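Endoglucanase FnCel5A (PDB 3NCO) probably hydrolyses internal beta-1,4-glucosidic bonds of cellulose, as a glycoside hydrolase family 5 endoglucanase built on a TIM barrel. Local coordinates at residues I199-Y205 / V254-E260; I238-K243 / I282-F288. All blocks are in the same frame, centred on the assembly; numbering follows the deposited sequence.

Interaction 1 (I199-Y205 / V254-E260)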
ATOM      1  N   ILE A 199     -10.920   2.776  -5.189  1.00 15.60           N
ATOM      2  CA  ILE A 199     -10.417   3.649  -4.130  1.00 14.38           C
ATOM      3  C   ILE A 199      -9.084   4.189  -4.608  1.00 14.70           C
ATOM      4  O   ILE A 199      -8.296   3.447  -5.205  1.00 15.72           O
ATOM      5  CB  ILE A 199     -10.202   2.807  -2.840  1.00 12.56           C
ATOM      6  CG1 ILE A 199     -11.581   2.336  -2.312  1.00 15.92           C
ATOM      7  CG2 ILE A 199      -9.493   3.592  -1.719  1.00 12.04           C
ATOM      8  CD1 ILE A 199     -11.496   1.366  -1.142  1.00 18.17           C
ATOM      9  N   VAL A 200      -8.804   5.457  -4.306  1.00 15.21           N
ATOM     10  CA  VAL A 200      -7.516   6.014  -4.770  1.00 14.42           C
ATOM     11  C   VAL A 200      -6.585   5.975  -3.574  1.00 13.61           C
ATOM     12  O   VAL A 200      -7.017   6.185  -2.425  1.00 15.60           O
ATOM     13  CB  VAL A 200      -7.736   7.496  -5.280  1.00 16.09           C
ATOM     14  CG1 VAL A 200      -6.427   8.243  -5.411  1.00 16.54           C
ATOM     15  CG2 VAL A 200      -8.516   7.478  -6.612  1.00 17.08           C
ATOM     16  N   SER A 201      -5.309   5.681  -3.827  1.00 14.48           N
ATOM     17  CA  SER A 201      -4.346   5.643  -2.725  1.00 13.99           C
ATOM     18  C   SER A 201      -3.112   6.512  -2.947  1.00 15.19           C
ATOM     19  O   SER A 201      -2.564   6.516  -4.034  1.00 16.44           O
ATOM     20  CB  SER A 201      -3.922   4.190  -2.515  1.00 16.32           C
ATOM     21  OG  SER A 201      -2.968   4.112  -1.490  1.00 13.86           O
ATOM     22  N   PHE A 202      -2.664   7.194  -1.881  1.00 14.82           N
ATOM     23  CA  PHE A 202      -1.353   7.909  -1.937  1.00 14.93           C
ATOM     24  C   PHE A 202      -0.511   7.417  -0.786  1.00 14.99           C
ATOM     25  O   PHE A 202      -1.043   6.715   0.074  1.00 14.59           O
ATOM     26  CB  PHE A 202      -1.479   9.450  -1.912  1.00 14.50           C
ATOM     27  CG  PHE A 202      -1.848  10.040  -0.549  1.00 15.49           C
ATOM     28  CD1 PHE A 202      -0.941  10.828   0.153  1.00 14.18           C
ATOM     29  CD2 PHE A 202      -3.141   9.843  -0.007  1.00 14.38           C
ATOM     30  CE1 PHE A 202      -1.314  11.410   1.417  1.00 16.70           C
ATOM     31  CE2 PHE A 202      -3.498  10.393   1.233  1.00 16.39           C
ATOM     32  CZ  PHE A 202      -2.592  11.163   1.926  1.00 16.60           C
ATOM     33  N   HIS A 203       0.783   7.665  -0.860  1.00 14.01           N
ATOM     34  CA  HIS A 203       1.696   7.311   0.206  1.00 14.23           C
ATOM     35  C   HIS A 203       2.289   8.566   0.786  1.00 15.97           C
ATOM     36  O   HIS A 203       2.472   9.550   0.061  1.00 18.35           O
ATOM     37  CB  HIS A 203       2.811   6.466  -0.349  1.00 15.12           C
ATOM     38  CG  HIS A 203       2.325   5.164  -0.894  1.00 14.37           C
ATOM     39  ND1 HIS A 203       3.153   4.287  -1.541  1.00 16.37           N
ATOM     40  CD2 HIS A 203       1.099   4.600  -0.862  1.00 14.86           C
ATOM     41  CE1 HIS A 203       2.456   3.213  -1.887  1.00 14.54           C
ATOM     42  NE2 HIS A 203       1.202   3.383  -1.485  1.00 12.97           N
ATOM     43  N   TYR A 204       2.569   8.549   2.085  1.00 16.13           N
ATOM     44  CA  TYR A 204       3.007   9.755   2.757  1.00 15.53           C
ATOM     45  C   TYR A 204       4.274   9.531   3.559  1.00 16.08           C
ATOM     46  O   TYR A 204       4.277   8.769   4.529  1.00 17.20           O
ATOM     47  CB  TYR A 204       1.934  10.365   3.674  1.00 15.62           C
ATOM     48  CG  TYR A 204       2.250  11.820   4.000  1.00 14.89           C
ATOM     49  CD1 TYR A 204       2.123  12.815   3.030  1.00 16.15           C
ATOM     50  CD2 TYR A 204       2.671  12.190   5.290  1.00 16.36           C
ATOM     51  CE1 TYR A 204       2.445  14.148   3.356  1.00 13.35           C
ATOM     52  CE2 TYR A 204       2.982  13.485   5.623  1.00 18.86           C
ATOM     53  CZ  TYR A 204       2.860  14.458   4.655  1.00 18.96           C
ATOM     54  OH  TYR A 204       3.128  15.752   4.964  1.00 18.74           O
ATOM     55  N   TYR A 205       5.325  10.246   3.149  1.00 16.57           N
ATOM     56  CA  TYR A 205       6.625  10.195   3.816  1.00 16.13           C
ATOM     57  C   TYR A 205       7.285  11.580   3.974  1.00 16.71           C
ATOM     58  O   TYR A 205       8.506  11.677   4.149  1.00 18.06           O
ATOM     59  CB  TYR A 205       7.549   9.330   2.974  1.00 16.21           C
ATOM     60  CG  TYR A 205       7.165   7.866   3.000  1.00 14.89           C
ATOM     61  CD1 TYR A 205       7.425   7.087   4.114  1.00 15.57           C
ATOM     62  CD2 TYR A 205       6.583   7.232   1.855  1.00 14.41           C
ATOM     63  CE1 TYR A 205       7.135   5.744   4.141  1.00 16.89           C
ATOM     64  CE2 TYR A 205       6.297   5.867   1.879  1.00 18.23           C
ATOM     65  CZ  TYR A 205       6.570   5.121   3.015  1.00 16.68           C
ATOM     66  OH  TYR A 205       6.325   3.774   3.057  1.00 17.68           O
ATOM     67  N   VAL A 254     -14.446  10.158  -4.870  1.00 16.18           N
ATOM     68  CA  VAL A 254     -13.725   8.872  -4.680  1.00 16.69           C
ATOM     69  C   VAL A 254     -13.140   8.814  -3.256  1.00 17.10           C
ATOM     70  O   VAL A 254     -12.720   9.838  -2.716  1.00 15.96           O
ATOM     71  CB  VAL A 254     -12.649   8.716  -5.782  1.00 17.40           C
ATOM     72  CG1 VAL A 254     -11.536   9.739  -5.604  1.00 18.03           C
ATOM     73  CG2 VAL A 254     -12.127   7.279  -5.911  1.00 22.28           C
ATOM     74  N   PRO A 255     -13.127   7.609  -2.624  1.00 16.38           N
ATOM     75  CA  PRO A 255     -12.512   7.535  -1.292  1.00 15.44           C
ATOM     76  C   PRO A 255     -10.995   7.434  -1.396  1.00 16.37           C
ATOM     77  O   PRO A 255     -10.478   7.081  -2.452  1.00 17.46           O
ATOM     78  CB  PRO A 255     -13.018   6.203  -0.728  1.00 15.18           C
ATOM     79  CG  PRO A 255     -13.910   5.589  -1.743  1.00 18.25           C
ATOM     80  CD  PRO A 255     -13.697   6.318  -3.052  1.00 17.60           C
ATOM     81  N   ILE A 256     -10.315   7.715  -0.273  1.00 15.78           N
ATOM     82  CA  ILE A 256      -8.863   7.749  -0.240  1.00 15.32           C
ATOM     83  C   ILE A 256      -8.330   6.793   0.844  1.00 15.35           C
ATOM     84  O   ILE A 256      -8.742   6.872   2.012  1.00 16.44           O
ATOM     85  CB  ILE A 256      -8.377   9.180   0.142  1.00 14.55           C
ATOM     86  CG1 ILE A 256      -8.741  10.160  -0.963  1.00 15.88           C
ATOM     87  CG2 ILE A 256      -6.885   9.208   0.473  1.00 14.27           C
ATOM     88  CD1 ILE A 256      -7.848  10.020  -2.235  1.00 15.83           C
ATOM     89  N   PHE A 257      -7.327   5.977   0.457  1.00 14.28           N
ATOM     90  CA  PHE A 257      -6.547   5.115   1.375  1.00 14.44           C
ATOM     91  C   PHE A 257      -5.118   5.619   1.398  1.00 15.46           C
ATOM     92  O   PHE A 257      -4.441   5.750   0.365  1.00 16.09           O
ATOM     93  CB  PHE A 257      -6.640   3.689   0.789  1.00 14.70           C
ATOM     94  CG  PHE A 257      -5.669   2.695   1.324  1.00 13.37           C
ATOM     95  CD1 PHE A 257      -5.448   2.450   2.691  1.00 14.08           C
ATOM     96  CD2 PHE A 257      -5.051   1.867   0.378  1.00 16.17           C
ATOM     97  CE1 PHE A 257      -4.605   1.389   3.055  1.00 16.15           C
ATOM     98  CE2 PHE A 257      -4.201   0.866   0.736  1.00 18.53           C
ATOM     99  CZ  PHE A 257      -4.006   0.580   2.044  1.00 16.26           C
ATOM    100  N   LEU A 258      -4.647   5.955   2.595  1.00 13.93           N
ATOM    101  CA  LEU A 258      -3.244   6.291   2.753  1.00 14.82           C
ATOM    102  C   LEU A 258      -2.506   4.943   2.908  1.00 15.80           C
ATOM    103  O   LEU A 258      -2.475   4.375   4.027  1.00 15.43           O
ATOM    104  CB  LEU A 258      -3.113   7.133   4.059  1.00 13.46           C
ATOM    105  CG  LEU A 258      -1.688   7.361   4.612  1.00 16.23           C
ATOM    106  CD1 LEU A 258      -0.863   8.039   3.530  1.00 15.82           C
ATOM    107  CD2 LEU A 258      -1.653   8.206   5.918  1.00 17.25           C
ATOM    108  N   GLY A 259      -1.966   4.425   1.783  1.00 16.29           N
ATOM    109  CA  GLY A 259      -1.528   3.030   1.748  1.00 16.05           C
ATOM    110  C   GLY A 259      -0.211   2.749   2.389  1.00 16.68           C
ATOM    111  O   GLY A 259       0.070   1.608   2.749  1.00 16.04           O
ATOM    112  N   GLU A 260       0.636   3.785   2.488  1.00 16.23           N
ATOM    113  CA  GLU A 260       1.845   3.615   3.270  1.00 15.57           C
ATOM    114  C   GLU A 260       2.109   4.900   3.974  1.00 14.94           C
ATOM    115  O   GLU A 260       1.920   5.986   3.435  1.00 14.81           O
ATOM    116  CB  GLU A 260       3.068   3.316   2.411  1.00 15.87           C
ATOM    117  CG  GLU A 260       2.962   2.083   1.598  1.00 15.70           C
ATOM    118  CD  GLU A 260       4.195   1.840   0.752  1.00 15.16           C
ATOM    119  OE1 GLU A 260       5.239   2.534   0.928  1.00 17.98           O
ATOM    120  OE2 GLU A 260       4.125   1.000  -0.243  1.00 13.45           O
TER
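Two neighbouring parallel strands, 199-204 and 256-260, share their backbone polar groups in a ladder that is nearly straight at both ends and bent in the middle, around F257 O and G259 N. V200 N donates to P255 O (3.0 Å) and V200 O receives F257 N (2.9 Å). F257 O serves two donors, F202 N at 3.2 Å and the hydroxyl S201 OG at 2.9 Å. A small serine suits this spot because it can reach the adjacent carbonyl. F202 O accepts G259 N (3.0 Å), and Y204 N finds E260 O (3.0 Å). Glycine fits at 259, since a beta carbon would clash with S201 OG. On the neighbouring strand's side, I199 and S201 bond to V174, I176 and V178, and H203 to S182. Aliphatic and aromatic groups seal the face that carries V200, F202, I256 and L258: L258 CD1 sits 4.1 Å from the F202 ring centroid as a CH-pi contact. On the face of S201 and F257, farther toward the C-terminal ends, E260 OE1 receives Y205 OH (2.7 Å) and E260 OE2 pairs with R59; E260 CG lies 3.7 Å from the H203 ring centroid, a CH-pi contact over its face, and H203 ND1 bonds E144. Polar residues at the C-terminal ends of barrel strands mark a TIM-barrel active site, in which E260 and E144 are probably the family 5 nucleophile and acid/base.

Interaction 2 (I238-K243 / I282-F288)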
ATOM      1  N   ILE A 238       1.627  19.015   7.297  1.00 20.80           N
ATOM      2  CA  ILE A 238       0.944  17.749   6.977  1.00 20.66           C
ATOM      3  C   ILE A 238      -0.551  18.012   6.681  1.00 19.04           C
ATOM      4  O   ILE A 238      -1.113  17.489   5.720  1.00 19.58           O
ATOM      5  CB  ILE A 238       1.076  16.706   8.112  1.00 20.63           C
ATOM      6  CG1 ILE A 238       2.561  16.399   8.329  1.00 20.19           C
ATOM      7  CG2 ILE A 238       0.248  15.398   7.825  1.00 20.66           C
ATOM      8  CD1 ILE A 238       2.840  15.477   9.540  1.00 21.87           C
ATOM      9  N   ARG A 239      -1.196  18.789   7.536  1.00 21.02           N
ATOM     10  CA  ARG A 239      -2.604  19.113   7.316  1.00 20.97           C
ATOM     11  C   ARG A 239      -2.825  19.727   5.915  1.00 20.38           C
ATOM     12  O   ARG A 239      -3.784  19.395   5.235  1.00 20.88           O
ATOM     13  CB  ARG A 239      -3.095  20.061   8.420  1.00 22.77           C
ATOM     14  CG  ARG A 239      -4.637  20.191   8.362  1.00 25.83           C
ATOM     15  CD  ARG A 239      -5.234  21.082   9.414  1.00 30.70           C
ATOM     16  NE  ARG A 239      -4.543  21.021  10.698  1.00 37.83           N
ATOM     17  CZ  ARG A 239      -4.693  20.050  11.590  1.00 40.57           C
ATOM     18  NH1 ARG A 239      -5.521  19.044  11.339  1.00 42.65           N
ATOM     19  NH2 ARG A 239      -4.032  20.095  12.744  1.00 41.38           N
ATOM     20  N   ASN A 240      -1.952  20.658   5.509  1.00 20.34           N
ATOM     21  CA  ASN A 240      -2.063  21.333   4.217  1.00 19.99           C
ATOM     22  C   ASN A 240      -1.980  20.259   3.112  1.00 18.15           C
ATOM     23  O   ASN A 240      -2.735  20.278   2.137  1.00 19.01           O
ATOM     24  CB  ASN A 240      -0.947  22.419   4.098  1.00 21.29           C
ATOM     25  CG  ASN A 240      -1.023  23.280   2.809  1.00 26.79           C
ATOM     26  OD1 ASN A 240      -1.979  24.054   2.595  1.00 28.87           O
ATOM     27  ND2 ASN A 240       0.015  23.188   1.982  1.00 28.41           N
ATOM     28  N   HIS A 241      -1.012  19.344   3.248  1.00 17.18           N
ATOM     29  CA  HIS A 241      -0.865  18.259   2.256  1.00 17.06           C
ATOM     30  C   HIS A 241      -2.143  17.390   2.150  1.00 17.83           C
ATOM     31  O   HIS A 241      -2.596  17.049   1.048  1.00 18.34           O
ATOM     32  CB  HIS A 241       0.311  17.391   2.665  1.00 17.80           C
ATOM     33  CG  HIS A 241       1.630  18.098   2.561  1.00 20.25           C
ATOM     34  ND1 HIS A 241       2.763  17.643   3.196  1.00 21.94           N
ATOM     35  CD2 HIS A 241       1.995  19.221   1.893  1.00 20.41           C
ATOM     36  CE1 HIS A 241       3.782  18.426   2.888  1.00 23.78           C
ATOM     37  NE2 HIS A 241       3.342  19.395   2.100  1.00 24.77           N
ATOM     38  N   PHE A 242      -2.651  16.948   3.292  1.00 18.45           N
ATOM     39  CA  PHE A 242      -3.793  16.007   3.306  1.00 18.32           C
ATOM     40  C   PHE A 242      -5.083  16.723   2.887  1.00 19.07           C
ATOM     41  O   PHE A 242      -5.934  16.116   2.193  1.00 18.52           O
ATOM     42  CB  PHE A 242      -3.979  15.398   4.696  1.00 17.97           C
ATOM     43  CG  PHE A 242      -3.037  14.273   5.001  1.00 17.21           C
ATOM     44  CD1 PHE A 242      -1.673  14.358   4.702  1.00 16.66           C
ATOM     45  CD2 PHE A 242      -3.528  13.089   5.522  1.00 20.78           C
ATOM     46  CE1 PHE A 242      -0.806  13.259   4.968  1.00 17.95           C
ATOM     47  CE2 PHE A 242      -2.686  12.006   5.769  1.00 20.20           C
ATOM     48  CZ  PHE A 242      -1.329  12.114   5.528  1.00 16.90           C
ATOM     49  N   LYS A 243      -5.209  17.994   3.266  1.00 18.80           N
ATOM     50  CA  LYS A 243      -6.346  18.818   2.764  1.00 20.02           C
ATOM     51  C   LYS A 243      -6.387  18.896   1.227  1.00 19.36           C
ATOM     52  O   LYS A 243      -7.447  18.832   0.576  1.00 18.51           O
ATOM     53  CB  LYS A 243      -6.331  20.195   3.410  1.00 20.22           C
ATOM     54  CG  LYS A 243      -7.516  21.095   2.982  1.00 21.83           C
ATOM     55  CD  LYS A 243      -7.462  22.443   3.715  1.00 24.67           C
ATOM     56  CE  LYS A 243      -6.552  23.378   2.962  1.00 29.92           C
ATOM     57  NZ  LYS A 243      -7.248  24.676   2.689  1.00 34.82           N
ATOM     58  N   ILE A 282      -4.423  13.011  11.348  1.00 19.67           N
ATOM     59  CA  ILE A 282      -4.844  13.872  10.238  1.00 20.01           C
ATOM     60  C   ILE A 282      -5.495  13.037   9.121  1.00 20.38           C
ATOM     61  O   ILE A 282      -6.480  13.474   8.502  1.00 20.17           O
ATOM     62  CB  ILE A 282      -3.679  14.739   9.711  1.00 21.19           C
ATOM     63  CG1 ILE A 282      -3.264  15.745  10.810  1.00 21.01           C
ATOM     64  CG2 ILE A 282      -4.048  15.447   8.373  1.00 21.71           C
ATOM     65  CD1 ILE A 282      -2.027  16.605  10.466  1.00 23.44           C
ATOM     66  N   ALA A 283      -4.998  11.820   8.911  1.00 19.40           N
ATOM     67  CA  ALA A 283      -5.702  10.917   7.985  1.00 18.40           C
ATOM     68  C   ALA A 283      -7.114  10.627   8.525  1.00 19.76           C
ATOM     69  O   ALA A 283      -8.078  10.645   7.765  1.00 19.79           O
ATOM     70  CB  ALA A 283      -4.902   9.585   7.765  1.00 18.13           C
ATOM     71  N   GLU A 284      -7.251  10.433   9.847  1.00 19.75           N
ATOM     72  CA  GLU A 284      -8.579  10.140  10.398  1.00 20.47           C
ATOM     73  C   GLU A 284      -9.497  11.351  10.179  1.00 22.42           C
ATOM     74  O   GLU A 284     -10.690  11.183   9.807  1.00 23.01           O
ATOM     75  CB  GLU A 284      -8.496   9.810  11.903  1.00 20.62           C
ATOM     76  CG  GLU A 284      -7.973   8.418  12.178  1.00 20.40           C
ATOM     77  CD  GLU A 284      -7.525   8.267  13.650  1.00 26.21           C
ATOM     78  OE1 GLU A 284      -7.743   9.230  14.443  1.00 29.75           O
ATOM     79  OE2 GLU A 284      -6.949   7.198  14.007  1.00 23.62           O
ATOM     80  N   GLU A 285      -8.946  12.555  10.387  1.00 22.42           N
ATOM     81  CA  GLU A 285      -9.732  13.779  10.313  1.00 24.78           C
ATOM     82  C   GLU A 285     -10.305  13.982   8.913  1.00 22.50           C
ATOM     83  O   GLU A 285     -11.436  14.479   8.756  1.00 22.10           O
ATOM     84  CB  GLU A 285      -8.892  14.978  10.779  1.00 24.95           C
ATOM     85  CG  GLU A 285      -9.417  16.356  10.414  1.00 29.72           C
ATOM     86  CD  GLU A 285      -8.317  17.444  10.495  1.00 32.54           C
ATOM     87  OE1 GLU A 285      -7.230  17.164  11.112  1.00 37.42           O
ATOM     88  OE2 GLU A 285      -8.561  18.581   9.965  1.00 39.77           O
ATOM     89  N   PHE A 286      -9.542  13.569   7.887  1.00 20.37           N
ATOM     90  CA  PHE A 286     -10.048  13.672   6.530  1.00 19.35           C
ATOM     91  C   PHE A 286     -10.782  12.436   6.028  1.00 20.14           C
ATOM     92  O   PHE A 286     -11.146  12.375   4.844  1.00 20.58           O
ATOM     93  CB  PHE A 286      -8.918  14.104   5.561  1.00 19.51           C
ATOM     94  CG  PHE A 286      -8.481  15.523   5.790  1.00 20.36           C
ATOM     95  CD1 PHE A 286      -9.323  16.577   5.431  1.00 22.33           C
ATOM     96  CD2 PHE A 286      -7.303  15.827   6.455  1.00 19.93           C
ATOM     97  CE1 PHE A 286      -8.960  17.885   5.666  1.00 22.99           C
ATOM     98  CE2 PHE A 286      -6.938  17.162   6.688  1.00 21.27           C
ATOM     99  CZ  PHE A 286      -7.784  18.171   6.332  1.00 22.49           C
ATOM    100  N   GLY A 287     -11.012  11.429   6.887  1.00 18.86           N
ATOM    101  CA  GLY A 287     -11.795  10.279   6.440  1.00 18.97           C
ATOM    102  C   GLY A 287     -11.016   9.321   5.549  1.00 18.50           C
ATOM    103  O   GLY A 287     -11.593   8.520   4.789  1.00 19.66           O
ATOM    104  N   PHE A 288      -9.687   9.384   5.650  1.00 19.06           N
ATOM    105  CA  PHE A 288      -8.827   8.457   4.901  1.00 17.65           C
ATOM    106  C   PHE A 288      -8.623   7.168   5.699  1.00 17.83           C
ATOM    107  O   PHE A 288      -8.335   7.204   6.887  1.00 19.22           O
ATOM    108  CB  PHE A 288      -7.431   9.045   4.654  1.00 18.11           C
ATOM    109  CG  PHE A 288      -7.421  10.350   3.893  1.00 16.13           C
ATOM    110  CD1 PHE A 288      -8.528  10.788   3.177  1.00 18.60           C
ATOM    111  CD2 PHE A 288      -6.242  11.133   3.863  1.00 17.72           C
ATOM    112  CE1 PHE A 288      -8.474  11.996   2.500  1.00 17.80           C
ATOM    113  CE2 PHE A 288      -6.156  12.348   3.148  1.00 18.59           C
ATOM    114  CZ  PHE A 288      -7.297  12.764   2.447  1.00 18.35           C
TER
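F286 lays one face of its ring over the backbone of helix 232-252, with K243 CA 4.2 Å from the ring centroid in a CH-pi contact and K243 CB 3.8 Å from F286 CZ. A flat ring suits this place, where it can lie against a helix surface without needing a deep hole. Next to it, F242 is the central apolar residue of its segment: its CB meets F286 CD2 at 3.8 Å and I282 CG2 at 3.7 Å, while F242 CE2 reaches A283 CB, also at 3.8 Å, the small alanine leaving room for the ring edge. F288 approaches too, F242 CD2 to F288 CE2 being 3.6 Å; the ring planes are only 29° apart, yet with centroids 5.8 Å from each other the rings barely overlap. I282 points its branched side chain into the joint and touches I238, CD1 to CG2, at 3.7 Å. G287, with positive phi, is the C' residue of a Schellman motif closing helix 269-285: F288 N bonds A283 O and G287 N bonds E284 O, both at 2.9 Å. That turn delivers F288 to the interface just ahead of strand 289-292. At the exposed edge of the contact, R239 NH1 makes a salt bridge to E285 OE1 (2.6 Å). The chemistry therefore implies a joint held mainly by close hydrophobic fit, with a single ion pair between the segments added at its edge.

The two contacts, with centres about 11 Å apart, are successive layers of the same part of the barrel. Interaction 1 is within the wall; interaction 2 joins the helices that precede and follow strand 256-261 in the chain, and these cover its outer face. The layers touch directly: I256 CB lies 3.4 Å from F288 CD1, Y204 CG 3.5 Å from F242 CE1, and Y204 OH 2.6 Å from H241 ND1, a probable hydrogen bond. F242 meets the rings of both F202 and Y204 edge-to-face. The probable catalytic site around E260 and H203 is on the opposite face of the wall, away from interaction 2: F242 CZ is 12.5 Å from E260 OE1.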